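Local coordinates for protein OBCA, Oxalate Biosynthetic Component A (PDB 4NNB) that belongs to the broad TIM-barrel class of proteins and holds a magnesium ion together with an oxaloacetate ion in its pocket, at residues A[15-20]-A[199-204]; A[224-229]-A[249-254]; A[347-352]-A[396-401]; A[377-382]-A[448-453]. One frame throughout, in Å; residues are numbered along the deposited sequence.

Interaction 1: residues A[15-20]-A[199-204]; sequences AVPKFL and PYLPIT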
# COMPACT_ATOMS: atom_id res chain seq x y z
N ALA A 15 2.58 -1.35 -5.87
CA ALA A 15 3.60 -2.28 -6.30
C ALA A 15 4.02 -3.26 -5.20
O ALA A 15 4.40 -4.39 -5.48
CB ALA A 15 4.82 -1.51 -6.80
N VAL A 16 3.95 -2.81 -3.95
CA VAL A 16 4.64 -3.52 -2.86
C VAL A 16 3.82 -4.53 -2.04
O VAL A 16 4.25 -5.68 -1.87
CB VAL A 16 5.40 -2.53 -1.94
CG1 VAL A 16 6.03 -3.26 -0.76
CG2 VAL A 16 6.47 -1.78 -2.75
N PRO A 17 2.64 -4.12 -1.53
CA PRO A 17 1.97 -5.09 -0.65
C PRO A 17 1.49 -6.35 -1.39
O PRO A 17 1.36 -6.33 -2.62
CB PRO A 17 0.77 -4.29 -0.10
CG PRO A 17 0.51 -3.22 -1.12
CD PRO A 17 1.90 -2.86 -1.64
N LYS A 18 1.25 -7.44 -0.66
CA LYS A 18 0.77 -8.66 -1.29
C LYS A 18 -0.55 -9.15 -0.66
O LYS A 18 -0.82 -8.90 0.51
CB LYS A 18 1.84 -9.77 -1.22
CG LYS A 18 3.09 -9.49 -2.09
CD LYS A 18 4.10 -10.64 -2.04
CE LYS A 18 3.54 -11.89 -2.71
NZ LYS A 18 4.45 -13.08 -2.62
N PHE A 19 -1.37 -9.84 -1.45
CA PHE A 19 -2.58 -10.46 -0.94
C PHE A 19 -2.21 -11.69 -0.11
O PHE A 19 -1.31 -12.45 -0.47
CB PHE A 19 -3.51 -10.86 -2.10
CG PHE A 19 -4.62 -11.80 -1.70
CD1 PHE A 19 -5.75 -11.33 -1.03
CD2 PHE A 19 -4.54 -13.15 -2.00
CE1 PHE A 19 -6.78 -12.20 -0.67
CE2 PHE A 19 -5.56 -14.03 -1.64
CZ PHE A 19 -6.68 -13.55 -0.98
N LEU A 20 -2.88 -11.85 1.02
CA LEU A 20 -2.74 -13.07 1.82
C LEU A 20 -4.10 -13.74 1.91
O LEU A 20 -5.08 -13.10 2.30
CB LEU A 20 -2.22 -12.75 3.22
CG LEU A 20 -2.29 -13.92 4.19
CD1 LEU A 20 -1.34 -15.03 3.76
CD2 LEU A 20 -1.99 -13.48 5.62
N PRO A 199 -5.38 -9.38 3.66
CA PRO A 199 -6.36 -10.30 3.09
C PRO A 199 -7.37 -9.58 2.20
O PRO A 199 -8.23 -10.24 1.62
CB PRO A 199 -7.07 -10.85 4.34
CG PRO A 199 -6.99 -9.71 5.33
CD PRO A 199 -5.59 -9.18 5.11
N TYR A 200 -7.26 -8.25 2.09
CA TYR A 200 -8.20 -7.47 1.28
C TYR A 200 -7.56 -6.78 0.05
O TYR A 200 -8.23 -6.02 -0.65
CB TYR A 200 -8.91 -6.43 2.14
CG TYR A 200 -9.41 -6.98 3.45
CD1 TYR A 200 -10.43 -7.92 3.49
CD2 TYR A 200 -8.85 -6.56 4.66
CE1 TYR A 200 -10.90 -8.44 4.71
CE2 TYR A 200 -9.30 -7.06 5.89
CZ TYR A 200 -10.33 -8.01 5.90
OH TYR A 200 -10.79 -8.52 7.10
N LEU A 201 -6.28 -7.02 -0.19
CA LEU A 201 -5.61 -6.44 -1.35
C LEU A 201 -6.16 -7.00 -2.66
O LEU A 201 -6.11 -8.21 -2.89
CB LEU A 201 -4.10 -6.70 -1.31
CG LEU A 201 -3.33 -5.88 -2.35
CD1 LEU A 201 -3.16 -4.45 -1.86
CD2 LEU A 201 -1.97 -6.53 -2.67
N PRO A 202 -6.66 -6.12 -3.54
CA PRO A 202 -7.21 -6.57 -4.83
C PRO A 202 -6.14 -6.68 -5.90
O PRO A 202 -5.45 -5.71 -6.24
CB PRO A 202 -8.20 -5.46 -5.20
CG PRO A 202 -7.61 -4.20 -4.56
CD PRO A 202 -6.80 -4.66 -3.35
N ILE A 203 -6.00 -7.89 -6.46
CA ILE A 203 -4.97 -8.12 -7.45
C ILE A 203 -5.51 -8.67 -8.78
O ILE A 203 -4.74 -8.95 -9.69
CB ILE A 203 -3.89 -9.04 -6.90
CG1 ILE A 203 -4.46 -10.42 -6.53
CG2 ILE A 203 -3.23 -8.40 -5.69
CD1 ILE A 203 -3.40 -11.38 -6.01
N THR A 204 -6.83 -8.78 -8.87
CA THR A 204 -7.46 -9.28 -10.10
C THR A 204 -8.36 -8.20 -10.67
O THR A 204 -8.78 -7.29 -9.94
CB THR A 204 -8.29 -10.54 -9.83
OG1 THR A 204 -9.40 -10.21 -9.00
CG2 THR A 204 -7.45 -11.61 -9.16
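Pro17 O is met by two groups at once: the NH2 of Arg228 hydrogen-bonds to it, and across the contact the methyl CD2 of Leu201 comes within 3.3 Å. The setting is the end of a small two-stranded parallel sheet, 18-19 beside 197-198, where residues 199-204 leave the second strand and run on to helix 205-217. The backbone bonds of the sheet run from Lys18 to Ala196 and Ser198 and from Leu20 to Ser198; the contact with 199-204 is made of apolar and C-H to oxygen approaches. Leu201 reaches in with CG anti to its backbone N (chi1 -169°). Its CD1 meets Pro17 CG at 3.9 Å, the two side chains crossing at about a right angle. Its CD2 also lies 3.6 Å from Phe19 N, whose hydrogen bond goes to Gln249 OE1. Phe19 makes contact at both ends of its side chain. At the near end, CB packs on Ile203 CD1 at 3.9 Å; at the far end, the ring turns an edge to the backbone, CE1 lying 3.3 Å from Pro199 O, near the ring plane. At the end of the segment Thr204 is the N-cap of helix 205-217, its OG1 taking Ala207 N. At the opposite end Leu20 O receives the CA-H of Pro199, with CA 3.2 Å from O and an angle of 146° at the hydrogen.

Interaction 2: residues A[224-229]-A[249-254]; sequences HLHTRD and QRNQIV. With MG (magnesium ion), chain B; OAA (oxaloacetate ion), chain C.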
# COMPACT_ATOMS: atom_id res chain seq x y z
N HIS A 224 -5.92 5.73 -8.35
CA HIS A 224 -4.61 5.40 -8.92
C HIS A 224 -4.45 3.87 -8.92
O HIS A 224 -4.52 3.23 -7.88
CB HIS A 224 -3.51 6.09 -8.09
CG HIS A 224 -2.11 5.66 -8.42
ND1 HIS A 224 -1.46 6.03 -9.59
CD2 HIS A 224 -1.20 4.94 -7.71
CE1 HIS A 224 -0.24 5.54 -9.59
NE2 HIS A 224 -0.05 4.87 -8.46
N LEU A 225 -4.24 3.30 -10.10
CA LEU A 225 -4.24 1.85 -10.29
C LEU A 225 -2.87 1.27 -10.63
O LEU A 225 -2.11 1.87 -11.39
CB LEU A 225 -5.21 1.49 -11.43
CG LEU A 225 -6.69 1.76 -11.15
CD1 LEU A 225 -7.56 1.40 -12.36
CD2 LEU A 225 -7.13 0.97 -9.92
N HIS A 226 -2.59 0.09 -10.07
CA HIS A 226 -1.55 -0.80 -10.58
C HIS A 226 -2.20 -2.14 -10.93
O HIS A 226 -3.29 -2.47 -10.43
CB HIS A 226 -0.50 -1.12 -9.51
CG HIS A 226 0.42 0.00 -9.15
ND1 HIS A 226 1.78 -0.10 -9.27
CD2 HIS A 226 0.17 1.23 -8.62
CE1 HIS A 226 2.35 1.02 -8.84
NE2 HIS A 226 1.39 1.84 -8.44
N THR A 227 -1.52 -2.91 -11.76
CA THR A 227 -1.84 -4.32 -11.96
C THR A 227 -0.67 -5.17 -11.48
O THR A 227 0.43 -4.67 -11.26
CB THR A 227 -2.15 -4.63 -13.43
OG1 THR A 227 -1.14 -4.05 -14.27
CG2 THR A 227 -3.52 -4.04 -13.82
N ARG A 228 -0.92 -6.47 -11.32
CA ARG A 228 0.08 -7.42 -10.84
C ARG A 228 0.10 -8.64 -11.74
O ARG A 228 -0.94 -9.07 -12.24
CB ARG A 228 -0.23 -7.89 -9.41
CG ARG A 228 -0.34 -6.79 -8.36
CD ARG A 228 0.96 -6.04 -8.14
NE ARG A 228 0.84 -5.15 -6.99
CZ ARG A 228 1.04 -5.53 -5.73
NH1 ARG A 228 1.41 -6.78 -5.46
NH2 ARG A 228 0.89 -4.66 -4.74
N ASP A 229 1.28 -9.23 -11.91
CA ASP A 229 1.44 -10.44 -12.72
C ASP A 229 1.17 -11.67 -11.85
O ASP A 229 1.89 -11.93 -10.89
CB ASP A 229 2.86 -10.43 -13.32
CG ASP A 229 3.27 -11.76 -13.94
OD1 ASP A 229 2.40 -12.55 -14.34
OD2 ASP A 229 4.49 -12.00 -14.03
N GLN A 249 3.17 -12.13 -7.14
CA GLN A 249 2.26 -10.97 -7.25
C GLN A 249 3.02 -9.73 -7.69
O GLN A 249 2.72 -8.61 -7.26
CB GLN A 249 1.54 -10.71 -5.92
CG GLN A 249 0.90 -11.97 -5.31
CD GLN A 249 0.06 -11.64 -4.11
OE1 GLN A 249 -0.41 -10.50 -3.96
NE2 GLN A 249 -0.15 -12.62 -3.24
N ARG A 250 4.01 -9.94 -8.57
CA ARG A 250 4.96 -8.91 -8.94
C ARG A 250 4.27 -7.73 -9.64
O ARG A 250 3.38 -7.91 -10.47
CB ARG A 250 6.04 -9.51 -9.85
CG ARG A 250 7.16 -8.56 -10.22
CD ARG A 250 8.19 -9.22 -11.15
NE ARG A 250 7.54 -9.91 -12.26
CZ ARG A 250 7.20 -9.34 -13.41
NH1 ARG A 250 7.47 -8.06 -13.64
NH2 ARG A 250 6.59 -10.06 -14.35
N ASN A 251 4.70 -6.53 -9.29
CA ASN A 251 4.17 -5.33 -9.92
C ASN A 251 4.48 -5.39 -11.40
O ASN A 251 5.62 -5.64 -11.79
CB ASN A 251 4.81 -4.09 -9.34
CG ASN A 251 4.22 -2.82 -9.92
OD1 ASN A 251 3.03 -2.55 -9.76
ND2 ASN A 251 5.06 -2.03 -10.58
N GLN A 252 3.46 -5.15 -12.22
CA GLN A 252 3.58 -5.28 -13.67
C GLN A 252 2.37 -4.68 -14.38
O GLN A 252 1.21 -4.96 -14.02
CB GLN A 252 3.72 -6.76 -14.05
CG GLN A 252 3.86 -6.99 -15.54
CD GLN A 252 5.12 -6.34 -16.08
OE1 GLN A 252 6.22 -6.59 -15.59
NE2 GLN A 252 4.96 -5.49 -17.09
N ILE A 253 2.63 -3.83 -15.37
CA ILE A 253 1.59 -3.36 -16.26
C ILE A 253 1.08 -4.56 -17.07
O ILE A 253 1.82 -5.13 -17.88
CB ILE A 253 2.11 -2.25 -17.21
CG1 ILE A 253 2.48 -0.99 -16.41
CG2 ILE A 253 1.07 -1.93 -18.28
CD1 ILE A 253 3.55 -0.09 -17.10
N VAL A 254 -0.17 -4.93 -16.85
CA VAL A 254 -0.76 -6.07 -17.55
C VAL A 254 -1.86 -5.55 -18.44
O VAL A 254 -2.92 -5.12 -17.96
CB VAL A 254 -1.32 -7.11 -16.55
CG1 VAL A 254 -1.94 -8.29 -17.30
CG2 VAL A 254 -0.23 -7.56 -15.60
MG MG B . 1.73 3.82 -7.84
O1 OAA C . 4.04 5.90 -10.92
O2 OAA C . 2.60 4.65 -9.69
O4 OAA C . 5.97 2.84 -6.11
O5 OAA C . 6.98 3.07 -8.16
O3 OAA C . 3.55 3.30 -7.54
C1 OAA C . 3.79 5.16 -9.87
C2 OAA C . 4.91 4.91 -8.88
C3 OAA C . 4.71 3.76 -7.92
C4 OAA C . 5.95 3.18 -7.37
O HOH W 1 1.28 -1.99 -12.50
O HOH W 2 1.62 -14.12 -8.58
O HOH W 3 2.42 5.69 -6.78
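The imidazole of His226 meets the side-chain amide of Asn251 edge-on: ND1 donates to OD1 over 2.8 Å at 162°, with OD1 near the ring plane although ring and amide planes are 53° apart. This is the end of a TIM-barrel strand at the metal site. With ND1 so engaged, NE2 binds magnesium at 2.1 Å; His224 NE2, Glu475, a water and oxaloacetate O2 and O3 are the other ligands. Asn251 is therefore a second-shell residue, itself held by ND2 on Arg281 O. Further along, Arg228 and Asn251 form an antiparallel non-hydrogen-bonded pair. Thr227 OG1 works both ways, donating to Gln252 O and accepting, at 2.9 Å, from the N of Val254, the N-cap residue right before helix 255-268. Gln252 N returns a bond to Thr227 O at 3.2 Å. The Arg228 chain bends at chi2 (-64°), bringing NH1 within 2.9 Å of Gln249 O, while NE goes to Gly14 O. At the outer end, Asp229 OD1 takes Ser231 OG, and OD2 forms a salt bridge with Arg250 NH2 at 2.9 Å, its hydrogen bond weak.

Interaction 3: residues A[347-352]-A[396-401]; sequences VEVFNH and DSLIAR. With OAA (oxaloacetate ion), chain C.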
# COMPACT_ATOMS: atom_id res chain seq x y z
N VAL A 347 2.46 14.16 -12.05
CA VAL A 347 3.89 14.08 -11.75
C VAL A 347 4.05 13.51 -10.36
O VAL A 347 3.62 14.12 -9.36
CB VAL A 347 4.59 15.46 -11.85
CG1 VAL A 347 6.07 15.31 -11.57
CG2 VAL A 347 4.40 16.06 -13.23
N GLU A 348 4.64 12.31 -10.29
CA GLU A 348 4.93 11.66 -9.01
C GLU A 348 6.21 12.27 -8.48
O GLU A 348 7.29 11.94 -8.97
CB GLU A 348 5.15 10.15 -9.18
CG GLU A 348 4.06 9.39 -9.88
CD GLU A 348 2.75 9.42 -9.12
OE1 GLU A 348 2.49 8.52 -8.28
OE2 GLU A 348 1.96 10.34 -9.40
N VAL A 349 6.09 13.15 -7.51
CA VAL A 349 7.27 13.84 -6.98
C VAL A 349 7.96 12.97 -5.91
O VAL A 349 7.70 13.11 -4.70
CB VAL A 349 6.92 15.23 -6.42
CG1 VAL A 349 8.19 15.97 -6.05
CG2 VAL A 349 6.12 16.04 -7.45
N PHE A 350 8.84 12.09 -6.35
CA PHE A 350 9.54 11.18 -5.45
C PHE A 350 10.73 11.84 -4.77
O PHE A 350 11.13 11.43 -3.68
CB PHE A 350 10.07 9.96 -6.22
CG PHE A 350 9.03 8.90 -6.51
CD1 PHE A 350 8.43 8.81 -7.77
CD2 PHE A 350 8.66 7.99 -5.53
CE1 PHE A 350 7.48 7.83 -8.05
CE2 PHE A 350 7.70 7.00 -5.78
CZ PHE A 350 7.11 6.91 -7.03
N ASN A 351 11.32 12.85 -5.41
CA ASN A 351 12.63 13.35 -4.97
C ASN A 351 12.89 14.77 -5.47
O ASN A 351 12.13 15.29 -6.28
CB ASN A 351 13.75 12.39 -5.42
CG ASN A 351 13.73 12.12 -6.93
OD1 ASN A 351 13.46 13.02 -7.72
ND2 ASN A 351 13.99 10.89 -7.32
N HIS A 352 13.97 15.39 -4.99
CA HIS A 352 14.27 16.76 -5.41
C HIS A 352 14.67 16.85 -6.88
O HIS A 352 14.40 17.86 -7.54
CB HIS A 352 15.33 17.40 -4.50
CG HIS A 352 14.83 17.72 -3.13
ND1 HIS A 352 13.99 18.79 -2.88
CD2 HIS A 352 15.02 17.10 -1.94
CE1 HIS A 352 13.70 18.82 -1.59
NE2 HIS A 352 14.31 17.80 -1.00
N ASP A 396 18.11 12.34 -1.31
CA ASP A 396 17.39 13.23 -2.20
C ASP A 396 15.90 13.21 -1.85
O ASP A 396 15.05 13.59 -2.65
CB ASP A 396 17.64 12.85 -3.67
CG ASP A 396 17.32 13.98 -4.64
OD1 ASP A 396 17.57 15.15 -4.28
OD2 ASP A 396 16.81 13.71 -5.75
N SER A 397 15.59 12.75 -0.63
CA SER A 397 14.22 12.66 -0.14
C SER A 397 13.58 14.04 -0.02
O SER A 397 14.26 15.02 0.29
CB SER A 397 14.19 11.97 1.23
OG SER A 397 14.97 10.78 1.25
N LEU A 398 12.27 14.13 -0.24
CA LEU A 398 11.56 15.40 -0.06
C LEU A 398 11.67 15.86 1.40
O LEU A 398 11.99 17.02 1.67
CB LEU A 398 10.09 15.27 -0.43
CG LEU A 398 9.74 14.92 -1.88
CD1 LEU A 398 8.24 15.08 -2.04
CD2 LEU A 398 10.51 15.79 -2.85
N ILE A 399 11.39 14.94 2.32
CA ILE A 399 11.67 15.16 3.73
C ILE A 399 13.01 14.50 3.97
O ILE A 399 13.13 13.28 3.89
CB ILE A 399 10.60 14.52 4.64
CG1 ILE A 399 9.20 15.07 4.31
CG2 ILE A 399 10.95 14.74 6.11
CD1 ILE A 399 8.05 14.41 5.10
N ALA A 400 14.04 15.32 4.21
CA ALA A 400 15.39 14.80 4.43
C ALA A 400 15.36 13.64 5.41
O ALA A 400 14.60 13.68 6.39
CB ALA A 400 16.30 15.92 4.94
N ARG A 401 16.14 12.60 5.14
CA ARG A 401 16.07 11.39 5.95
C ARG A 401 16.31 11.69 7.43
O ARG A 401 15.60 11.17 8.29
CB ARG A 401 17.03 10.30 5.47
CG ARG A 401 17.05 9.08 6.40
CD ARG A 401 17.74 7.87 5.79
NE ARG A 401 17.59 6.69 6.65
CZ ARG A 401 17.48 5.44 6.20
NH1 ARG A 401 17.34 4.44 7.06
NH2 ARG A 401 17.51 5.20 4.89
O1 OAA C . 4.04 5.90 -10.92
O2 OAA C . 2.60 4.65 -9.69
O4 OAA C . 5.97 2.84 -6.11
O5 OAA C . 6.98 3.07 -8.16
O3 OAA C . 3.55 3.30 -7.54
C1 OAA C . 3.79 5.16 -9.87
C2 OAA C . 4.91 4.91 -8.88
C3 OAA C . 4.71 3.76 -7.92
C4 OAA C . 5.95 3.18 -7.37
O HOH W 4 10.79 11.65 -0.75
O HOH W 5 14.19 18.51 1.85
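One direct hydrogen bond joins the segments: His352 N donates to Asp396 O over 3.1 Å at 155°, the donor lying in the carbonyl plane. Two waters extend this link. Water 4 accepts from Leu398 N and bridges to Phe350 O, and water 5 donates to Leu398 O at 2.7 Å while also hydrogen-bonded to His352 NE2. The polar side chains gather at the start of helix 352-359, which follows the TIM-barrel strand 344-349. Asn351 is its N-cap, with OD1 on Ile354 N, and Asp396 OD2 accepts from Ala353 N. Asp396 also packs by its carboxylate, OD1 lying 3.2 Å from His352 CB and OD2 3.3 Å from Asn351 CB, while the carboxylate and imidazole planes are 52° apart.

The apolar part is carried by Leu398, whose CG is anti to its own carbonyl carbon (chi1 -62°). The branch CD1 sits 3.4 Å from Val349 O, and CD2 meets Val349 CG1 at 4.0 Å, the side chains crossing at about a right angle. Leu430 of helix 416-440 touches Leu398 as well. On the pocket side, Val349 centres an inverse gamma turn closed by a weak bond from Phe350 N to Glu348 O, and Phe350 turns a ring edge to oxaloacetate, with CZ 3.5 Å from C2. The bond from Ala353 N and the position at a helix N-terminus would probably offset the cost of burying the Asp396 carboxylate and favour its ionised form.

Interaction 4: residues A[377-382]-A[448-453]; sequences LVAGVD and ILLPGP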
# COMPACT_ATOMS: atom_id res chain seq x y z
N LEU A 377 2.93 14.51 -4.07
CA LEU A 377 4.12 14.50 -3.23
C LEU A 377 4.27 13.13 -2.56
O LEU A 377 3.43 12.75 -1.73
CB LEU A 377 4.06 15.62 -2.17
CG LEU A 377 3.88 17.05 -2.69
CD1 LEU A 377 3.84 18.04 -1.51
CD2 LEU A 377 4.99 17.43 -3.71
N VAL A 378 5.30 12.38 -2.93
CA VAL A 378 5.56 11.08 -2.30
C VAL A 378 6.38 11.34 -1.04
O VAL A 378 7.58 11.05 -0.97
CB VAL A 378 6.28 10.11 -3.27
CG1 VAL A 378 6.28 8.69 -2.68
CG2 VAL A 378 5.58 10.12 -4.63
N ALA A 379 5.72 11.90 -0.03
CA ALA A 379 6.43 12.35 1.16
C ALA A 379 6.71 11.20 2.12
O ALA A 379 5.91 10.27 2.24
CB ALA A 379 5.66 13.46 1.86
N GLY A 380 7.85 11.28 2.81
CA GLY A 380 8.16 10.35 3.89
C GLY A 380 8.80 9.06 3.43
O GLY A 380 9.07 8.17 4.25
N VAL A 381 9.04 8.94 2.13
CA VAL A 381 9.72 7.77 1.60
C VAL A 381 11.16 8.15 1.26
O VAL A 381 11.38 9.02 0.41
CB VAL A 381 8.99 7.24 0.34
CG1 VAL A 381 9.73 6.03 -0.26
CG2 VAL A 381 7.56 6.86 0.67
N ASP A 382 12.13 7.51 1.91
CA ASP A 382 13.54 7.88 1.75
C ASP A 382 14.04 7.59 0.32
O ASP A 382 13.81 6.50 -0.21
CB ASP A 382 14.43 7.17 2.78
CG ASP A 382 14.06 7.50 4.23
OD1 ASP A 382 13.34 8.49 4.48
OD2 ASP A 382 14.52 6.78 5.12
N ILE A 448 -0.80 15.09 -1.56
CA ILE A 448 0.23 14.43 -0.76
C ILE A 448 -0.17 13.00 -0.38
O ILE A 448 -1.35 12.70 -0.18
CB ILE A 448 0.54 15.24 0.51
CG1 ILE A 448 1.74 14.65 1.27
CG2 ILE A 448 -0.70 15.36 1.42
CD1 ILE A 448 2.34 15.59 2.34
N LEU A 449 0.83 12.11 -0.32
CA LEU A 449 0.65 10.80 0.29
C LEU A 449 1.68 10.68 1.38
O LEU A 449 2.69 11.39 1.37
CB LEU A 449 0.83 9.67 -0.74
CG LEU A 449 2.22 9.39 -1.30
CD1 LEU A 449 3.04 8.45 -0.42
CD2 LEU A 449 2.10 8.83 -2.72
N LEU A 450 1.43 9.75 2.29
CA LEU A 450 2.42 9.37 3.29
C LEU A 450 2.39 7.86 3.53
O LEU A 450 1.33 7.25 3.42
CB LEU A 450 2.16 10.11 4.61
CG LEU A 450 2.55 11.59 4.72
CD1 LEU A 450 1.97 12.19 5.99
CD2 LEU A 450 4.05 11.73 4.72
N PRO A 451 3.54 7.26 3.86
CA PRO A 451 3.53 5.82 4.16
C PRO A 451 2.68 5.58 5.41
O PRO A 451 2.60 6.47 6.26
CB PRO A 451 5.00 5.50 4.47
CG PRO A 451 5.80 6.71 4.07
CD PRO A 451 4.85 7.88 4.13
N GLY A 452 2.05 4.41 5.49
CA GLY A 452 1.19 4.04 6.61
C GLY A 452 1.56 4.59 7.99
O GLY A 452 0.76 5.30 8.59
N PRO A 453 2.78 4.29 8.48
CA PRO A 453 3.15 4.65 9.85
C PRO A 453 3.25 6.16 10.11
O PRO A 453 3.35 6.55 11.27
CB PRO A 453 4.52 3.99 10.02
CG PRO A 453 4.53 2.87 9.03
CD PRO A 453 3.80 3.42 7.85
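Leu377 O accepts from Leu449 N over 3.0 Å at 172°, an almost straight bond in the parallel ladder of strands 373-378 and 444-449 of the TIM barrel, where Leu377 pairs with Ile448 and Val378 with Leu449. The same oxygen also takes a weak bond from Ala379 N, closing an inverse gamma turn centred on Val378. Ala379 N is thus shared, since it gives a second weak bond to Leu449 O at 3.4 Å and 135°. Beyond it the ladder fades: the next residues on the second side are Leu450 and Pro451, and proline has no N-H to offer. Across the contact Ala379 O is approached by carbon, Pro451 CD lying 3.2 Å away. Other backbone bonds continue the sheet: Leu377 with Ser447 along the same pair, Val378 with Val349 on the other flank, and Ile448 with Gly469 and Arg471. Leu450 O takes Gln455 NE2.

The side chains split by face. Val378 and Leu449 lie side by side pointing the same way, CG1 of one 4.0 Å from CD1 of the other; Leu449 CG sits between its backbone N and carbonyl carbon (chi1 70°), which swings it over Val378 CA. This face looks to the pocket, Val378 being about 7 Å from oxaloacetate by its side chain. Leu377 and Ile448 take the opposite face and meet helix 416-440, the last helix of the long connection between the two strands. Ala379 CB touches Leu450 CD2 at 3.7 Å, and past Gly380, whose phi is positive, the contact closes with Val381 CG2 against Pro451 CG, 3.8 Å apart.

How the interactions relate
All four contacts are mostly buried, yet they belong to different parts of the fold. Interaction 1 sits on the small two-stranded sheet, whereas interactions 2, 3 and 4 reach the barrel sheet. Interactions 1 and 2 join directly through Phe19 N and Gln249 OE1. Interactions 3 and 4 involve neighbouring strands, tied by Val349 O and Val378 N, and their segments alternate along the chain. Interactions 2 and 3 both touch oxaloacetate, although their centres lie about 23 Å apart. Chemistry follows place: apolar and C-H contacts in 1, a dense polar network beside the metal in 2, water and helix-start bonds in 3, and strand pairing with aliphatic faces in 4.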